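Local coordinates for protein alpha-galactosidase (Thermus thermophilus, PDB 6LCJ) that probably hydrolyses terminal alpha-galactosidic linkages as a glycoside hydrolase family 36 alpha-galactosidase, and assembles as a hexamer, at residues W50-S54 against L353-D358; A286-R291 against R326-A331. All blocks are in the same frame, centred on the assembly; numbering follows the deposited sequence.

Interaction 1: W50-S54 against L353-D358; sequences WQSWS and LRVGPD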
loop_
_atom_site.group_PDB
_atom_site.type_symbol
_atom_site.label_atom_id
_atom_site.label_comp_id
_atom_site.label_asym_id
_atom_site.label_seq_id
_atom_site.Cartn_x
_atom_site.Cartn_y
_atom_site.Cartn_z
ATOM N N TRP E 50 11.998 26.425 -17.339
ATOM C CA TRP E 50 11.209 26.686 -18.540
ATOM C C TRP E 50 10.869 28.160 -18.710
ATOM O O TRP E 50 10.981 28.702 -19.813
ATOM C CB TRP E 50 9.924 25.879 -18.493
ATOM C CG TRP E 50 9.094 25.970 -19.735
ATOM C CD1 TRP E 50 9.535 25.956 -21.029
ATOM C CD2 TRP E 50 7.671 26.071 -19.795
ATOM N NE1 TRP E 50 8.471 26.040 -21.889
ATOM C CE2 TRP E 50 7.314 26.103 -21.159
ATOM C CE3 TRP E 50 6.656 26.116 -18.822
ATOM C CZ2 TRP E 50 5.988 26.190 -21.581
ATOM C CZ3 TRP E 50 5.341 26.196 -19.235
ATOM C CH2 TRP E 50 5.013 26.232 -20.605
ATOM N N GLN E 51 10.389 28.807 -17.650
ATOM C CA GLN E 51 9.822 30.140 -17.762
ATOM C C GLN E 51 10.502 31.100 -16.778
ATOM O O GLN E 51 11.413 30.732 -16.026
ATOM C CB GLN E 51 8.290 30.098 -17.569
ATOM C CG GLN E 51 7.815 29.348 -16.344
ATOM C CD GLN E 51 6.858 30.164 -15.491
ATOM O OE1 GLN E 51 7.065 31.365 -15.293
ATOM N NE2 GLN E 51 5.809 29.514 -14.969
ATOM N N SER E 52 10.043 32.353 -16.810
ATOM C CA SER E 52 10.636 33.441 -16.024
ATOM C C SER E 52 10.889 33.047 -14.574
ATOM O O SER E 52 12.005 33.191 -14.071
ATOM C CB SER E 52 9.718 34.659 -16.075
ATOM O OG SER E 52 9.733 35.239 -17.369
ATOM N N TRP E 53 9.856 32.547 -13.889
ATOM C CA TRP E 53 9.953 32.233 -12.468
ATOM C C TRP E 53 10.724 30.943 -12.208
ATOM O O TRP E 53 11.155 30.712 -11.071
ATOM C CB TRP E 53 8.541 32.151 -11.853
ATOM C CG TRP E 53 7.706 33.371 -12.170
ATOM C CD1 TRP E 53 8.151 34.662 -12.272
ATOM C CD2 TRP E 53 6.303 33.412 -12.461
ATOM N NE1 TRP E 53 7.117 35.497 -12.597
ATOM C CE2 TRP E 53 5.970 34.759 -12.721
ATOM C CE3 TRP E 53 5.292 32.444 -12.521
ATOM C CZ2 TRP E 53 4.661 35.164 -13.041
ATOM C CZ3 TRP E 53 3.981 32.858 -12.846
ATOM C CH2 TRP E 53 3.687 34.199 -13.091
ATOM N N SER E 54 10.925 30.116 -13.229
ATOM C CA SER E 54 11.540 28.807 -13.034
ATOM C C SER E 54 12.995 28.927 -12.582
ATOM O O SER E 54 13.679 29.916 -12.853
ATOM C CB SER E 54 11.466 27.988 -14.322
ATOM O OG SER E 54 10.125 27.657 -14.617
ATOM N N LEU E 353 12.202 40.917 -20.980
ATOM C CA LEU E 353 11.882 39.570 -20.523
ATOM C C LEU E 353 12.300 39.415 -19.067
ATOM O O LEU E 353 13.471 39.610 -18.731
ATOM C CB LEU E 353 12.569 38.525 -21.401
ATOM C CG LEU E 353 12.365 37.056 -21.032
ATOM C CD1 LEU E 353 10.957 36.646 -21.321
ATOM C CD2 LEU E 353 13.336 36.148 -21.782
ATOM N N ARG E 354 11.349 39.067 -18.208
ATOM C CA ARG E 354 11.678 38.717 -16.831
ATOM C C ARG E 354 12.381 37.366 -16.807
ATOM O O ARG E 354 11.934 36.420 -17.456
ATOM C CB ARG E 354 10.414 38.691 -15.974
ATOM C CG ARG E 354 9.848 40.089 -15.667
ATOM C CD ARG E 354 10.368 40.641 -14.338
ATOM N NE ARG E 354 10.344 39.590 -13.341
ATOM C CZ ARG E 354 9.313 39.328 -12.544
ATOM N NH1 ARG E 354 8.214 40.080 -12.575
ATOM N NH2 ARG E 354 9.385 38.307 -11.698
ATOM N N VAL E 355 13.503 37.286 -16.085
ATOM C CA VAL E 355 14.340 36.091 -16.051
ATOM C C VAL E 355 14.406 35.453 -14.671
ATOM O O VAL E 355 15.141 34.482 -14.488
ATOM C CB VAL E 355 15.769 36.382 -16.557
ATOM C CG1 VAL E 355 15.771 36.662 -18.042
ATOM C CG2 VAL E 355 16.346 37.543 -15.789
ATOM N N GLY E 356 13.672 35.963 -13.696
ATOM C CA GLY E 356 13.630 35.329 -12.403
ATOM C C GLY E 356 12.289 35.446 -11.707
ATOM O O GLY E 356 11.396 36.206 -12.112
ATOM N N PRO E 357 12.134 34.676 -10.628
ATOM C CA PRO E 357 11.010 34.885 -9.710
ATOM C C PRO E 357 10.836 36.340 -9.336
ATOM O O PRO E 357 11.769 37.146 -9.424
ATOM C CB PRO E 357 11.405 34.056 -8.484
ATOM C CG PRO E 357 12.336 33.029 -8.998
ATOM C CD PRO E 357 13.088 33.673 -10.120
ATOM N N ASP E 358 9.622 36.685 -8.932
ATOM C CA ASP E 358 9.359 37.999 -8.373
ATOM C C ASP E 358 10.338 38.323 -7.252
ATOM O O ASP E 358 10.638 37.484 -6.393
ATOM C CB ASP E 358 7.940 38.046 -7.816
ATOM C CG ASP E 358 6.900 38.068 -8.884
ATOM O OD1 ASP E 358 7.262 38.083 -10.096
ATOM O OD2 ASP E 358 5.711 38.079 -8.497
#
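L353 brushes S52 lightly, its CD1 lying 4.4 Å from the hydroxyl OG. The next residue makes the polar link: S52 OG donates to the backbone O of R354, and the modelled separation of 2.5 Å is short enough that its exact value is doubtful. With chi1 at -70° the serine OG lies beside its own backbone N and faces that carbonyl; the backbone N of A341 gives the same OG a weak second bond. The R354 side chain bends at chi2 and chi3, bringing NH2 to 3.7 Å from W53 NE1, with ring and guanidinium planes 47° apart. This is the mouth of a TIM barrel: strand 352-354 ends here, and the loop leaving its C-terminal end meets the type I turn Q51-S54, contributed by the N-terminal beta domain. V355 and G356 run close past the turn, G356 CA coming within 3.2 Å of S52 O. G356 O lies at the edge of the W53 ring near CD1 and accepts a bond from R354 NH2. P357 sets CG 3.3 Å from W53 O, a close van der Waals contact. D358 lies alongside W53, its carboxylate turned 81° to the ring, while its OD1 holds R354 NH2 in a salt bridge of 2.7 Å through the anti lone pair, in the guanidinium plane.

Interaction 2: A286-R291 against R326-A331; sequences AADLVR and RLREAA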
loop_
_atom_site.group_PDB
_atom_site.type_symbol
_atom_site.label_atom_id
_atom_site.label_comp_id
_atom_site.label_asym_id
_atom_site.label_seq_id
_atom_site.Cartn_x
_atom_site.Cartn_y
_atom_site.Cartn_z
ATOM N N ALA E 286 -7.125 37.971 -27.576
ATOM C CA ALA E 286 -5.994 38.493 -26.814
ATOM C C ALA E 286 -5.292 39.617 -27.574
ATOM O O ALA E 286 -4.891 40.619 -26.972
ATOM C CB ALA E 286 -5.012 37.368 -26.461
ATOM N N ALA E 287 -5.150 39.476 -28.897
ATOM C CA ALA E 287 -4.650 40.590 -29.696
ATOM C C ALA E 287 -5.561 41.814 -29.594
ATOM O O ALA E 287 -5.076 42.947 -29.619
ATOM C CB ALA E 287 -4.476 40.165 -31.153
ATOM N N ASP E 288 -6.872 41.616 -29.459
ATOM C CA ASP E 288 -7.759 42.755 -29.257
ATOM C C ASP E 288 -7.574 43.399 -27.895
ATOM O O ASP E 288 -7.947 44.565 -27.729
ATOM C CB ASP E 288 -9.220 42.343 -29.414
ATOM C CG ASP E 288 -9.580 42.036 -30.841
ATOM O OD1 ASP E 288 -8.719 42.234 -31.735
ATOM O OD2 ASP E 288 -10.726 41.592 -31.073
ATOM N N LEU E 289 -7.044 42.661 -26.909
ATOM C CA LEU E 289 -6.668 43.280 -25.635
ATOM C C LEU E 289 -5.490 44.228 -25.818
ATOM O O LEU E 289 -5.485 45.339 -25.279
ATOM C CB LEU E 289 -6.323 42.213 -24.601
ATOM C CG LEU E 289 -7.446 41.338 -24.054
ATOM C CD1 LEU E 289 -6.838 40.217 -23.228
ATOM C CD2 LEU E 289 -8.420 42.164 -23.229
ATOM N N VAL E 290 -4.493 43.807 -26.590
ATOM C CA VAL E 290 -3.391 44.695 -26.927
ATOM C C VAL E 290 -3.899 45.909 -27.691
ATOM O O VAL E 290 -3.575 47.054 -27.358
ATOM C CB VAL E 290 -2.320 43.932 -27.719
ATOM C CG1 VAL E 290 -1.324 44.903 -28.306
ATOM C CG2 VAL E 290 -1.628 42.905 -26.810
ATOM N N ARG E 291 -4.708 45.679 -28.731
ATOM C CA ARG E 291 -5.275 46.790 -29.494
ATOM C C ARG E 291 -6.101 47.728 -28.607
ATOM O O ARG E 291 -5.977 48.954 -28.704
ATOM C CB ARG E 291 -6.108 46.245 -30.659
ATOM C CG ARG E 291 -5.257 45.499 -31.685
ATOM C CD ARG E 291 -6.061 45.021 -32.901
ATOM N NE ARG E 291 -5.244 44.339 -33.920
ATOM C CZ ARG E 291 -4.143 44.841 -34.507
ATOM N NH1 ARG E 291 -3.681 46.046 -34.183
ATOM N NH2 ARG E 291 -3.484 44.131 -35.423
ATOM N N ARG E 326 1.269 37.013 -33.088
ATOM C CA ARG E 326 0.118 37.832 -33.423
ATOM C C ARG E 326 0.004 39.008 -32.464
ATOM O O ARG E 326 -0.321 40.128 -32.875
ATOM C CB ARG E 326 -1.149 36.965 -33.415
ATOM C CG ARG E 326 -2.463 37.739 -33.498
ATOM C CD ARG E 326 -2.741 38.365 -34.897
ATOM N NE ARG E 326 -3.764 39.419 -34.815
ATOM C CZ ARG E 326 -3.559 40.695 -35.144
ATOM N NH1 ARG E 326 -2.371 41.086 -35.595
ATOM N NH2 ARG E 326 -4.537 41.582 -35.002
ATOM N N LEU E 327 0.282 38.777 -31.185
ATOM C CA LEU E 327 0.258 39.872 -30.224
ATOM C C LEU E 327 1.420 40.827 -30.465
ATOM O O LEU E 327 1.307 42.024 -30.180
ATOM C CB LEU E 327 0.300 39.318 -28.801
ATOM C CG LEU E 327 -1.011 38.976 -28.112
ATOM C CD1 LEU E 327 -1.778 37.987 -28.936
ATOM C CD2 LEU E 327 -0.740 38.413 -26.722
ATOM N N ARG E 328 2.533 40.317 -30.993
ATOM C CA ARG E 328 3.641 41.186 -31.364
ATOM C C ARG E 328 3.222 42.150 -32.465
ATOM O O ARG E 328 3.494 43.351 -32.385
ATOM C CB ARG E 328 4.850 40.354 -31.801
ATOM C CG ARG E 328 6.011 41.173 -32.415
ATOM C CD ARG E 328 6.862 41.918 -31.369
ATOM N NE ARG E 328 6.290 43.215 -31.001
ATOM C CZ ARG E 328 6.674 43.947 -29.956
ATOM N NH1 ARG E 328 7.625 43.515 -29.143
ATOM N NH2 ARG E 328 6.098 45.116 -29.718
ATOM N N GLU E 329 2.538 41.636 -33.495
ATOM C CA GLU E 329 2.097 42.476 -34.603
ATOM C C GLU E 329 0.987 43.419 -34.174
ATOM O O GLU E 329 0.952 44.576 -34.603
ATOM C CB GLU E 329 1.634 41.611 -35.769
ATOM C CG GLU E 329 2.774 41.022 -36.572
ATOM C CD GLU E 329 3.469 42.055 -37.473
ATOM O OE1 GLU E 329 3.074 43.245 -37.473
ATOM O OE2 GLU E 329 4.422 41.676 -38.185
ATOM N N ALA E 330 0.078 42.951 -33.322
ATOM C CA ALA E 330 -0.994 43.823 -32.861
ATOM C C ALA E 330 -0.455 44.984 -32.037
ATOM O O ALA E 330 -1.084 46.048 -31.983
ATOM C CB ALA E 330 -2.020 43.029 -32.057
ATOM N N ALA E 331 0.703 44.802 -31.397
ATOM C CA ALA E 331 1.296 45.831 -30.552
ATOM C C ALA E 331 2.170 46.797 -31.332
ATOM O O ALA E 331 2.506 47.872 -30.817
ATOM C CB ALA E 331 2.124 45.193 -29.430
#
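A286 starts the interface by laying its CB 4.1 Å from CD1 of L327, while its other neighbours include F237 in a nearby loop. A287 points toward the partner helix. Its CB sits 3.9 Å from A330 CB, and the R326 chain, through CG and NE, lies against the same methyl. Behind it, L327 CD1 reaches the backbone N of A287 at 3.7 Å, so the leucine tip lies against the helix surface itself and not merely against a side chain. The two facing alanines let the axes of segments 286-291 and 326-331 come to 8.6 Å, and these segments run nearly parallel with a crossing angle of -23°. The helices they belong to, 280-296 and 317-331, are successive members of the outer layer of the TIM barrel, linked through strand 298-303. Further along, V290 straddles the partner with its two branches. CG1, anti to the backbone N (chi1 169°), drives toward A331, where it meets CB at 3.6 Å; CG2 slants across L327 and touches its CG at 4.2 Å. R291, at the exposed margin, stretches its chain out from CG to NE and lays one face of the guanidinium over A330, whose CA is 3.4 Å above the plane, off toward the rim. R326 bends at chi2 and arrives roughly at right angles to R291, the two planar heads 40° apart. R291 NH2 and R326 NH2 are modelled 2.8 Å apart; as both are donors of like charge, the precise placing of these tips is doubtful, and both residues also touch a crystal neighbour.

Both contacts belong to the same barrel, at different depths. The centre of interaction 1 is about 3 Å from the centre of the chain, at the C-terminal ends of the strands, where TIM-barrel enzymes keep their active sites; that of interaction 2 is about 20 Å from the centre of the chain, between two helices of the outer layer. The centres of interaction 1 and interaction 2 are about 22 Å apart. The nearest atoms of interactions 1 and 2 are about 10 Å apart, so they do not touch. A chain connection joins them: helix 317-331 leads into strand 335-338, which neighbours strand 352-354 in the barrel. Strand 298-303, which separates the two helices in sequence, leads to D304 and F305, both touched by W53 of interaction 1.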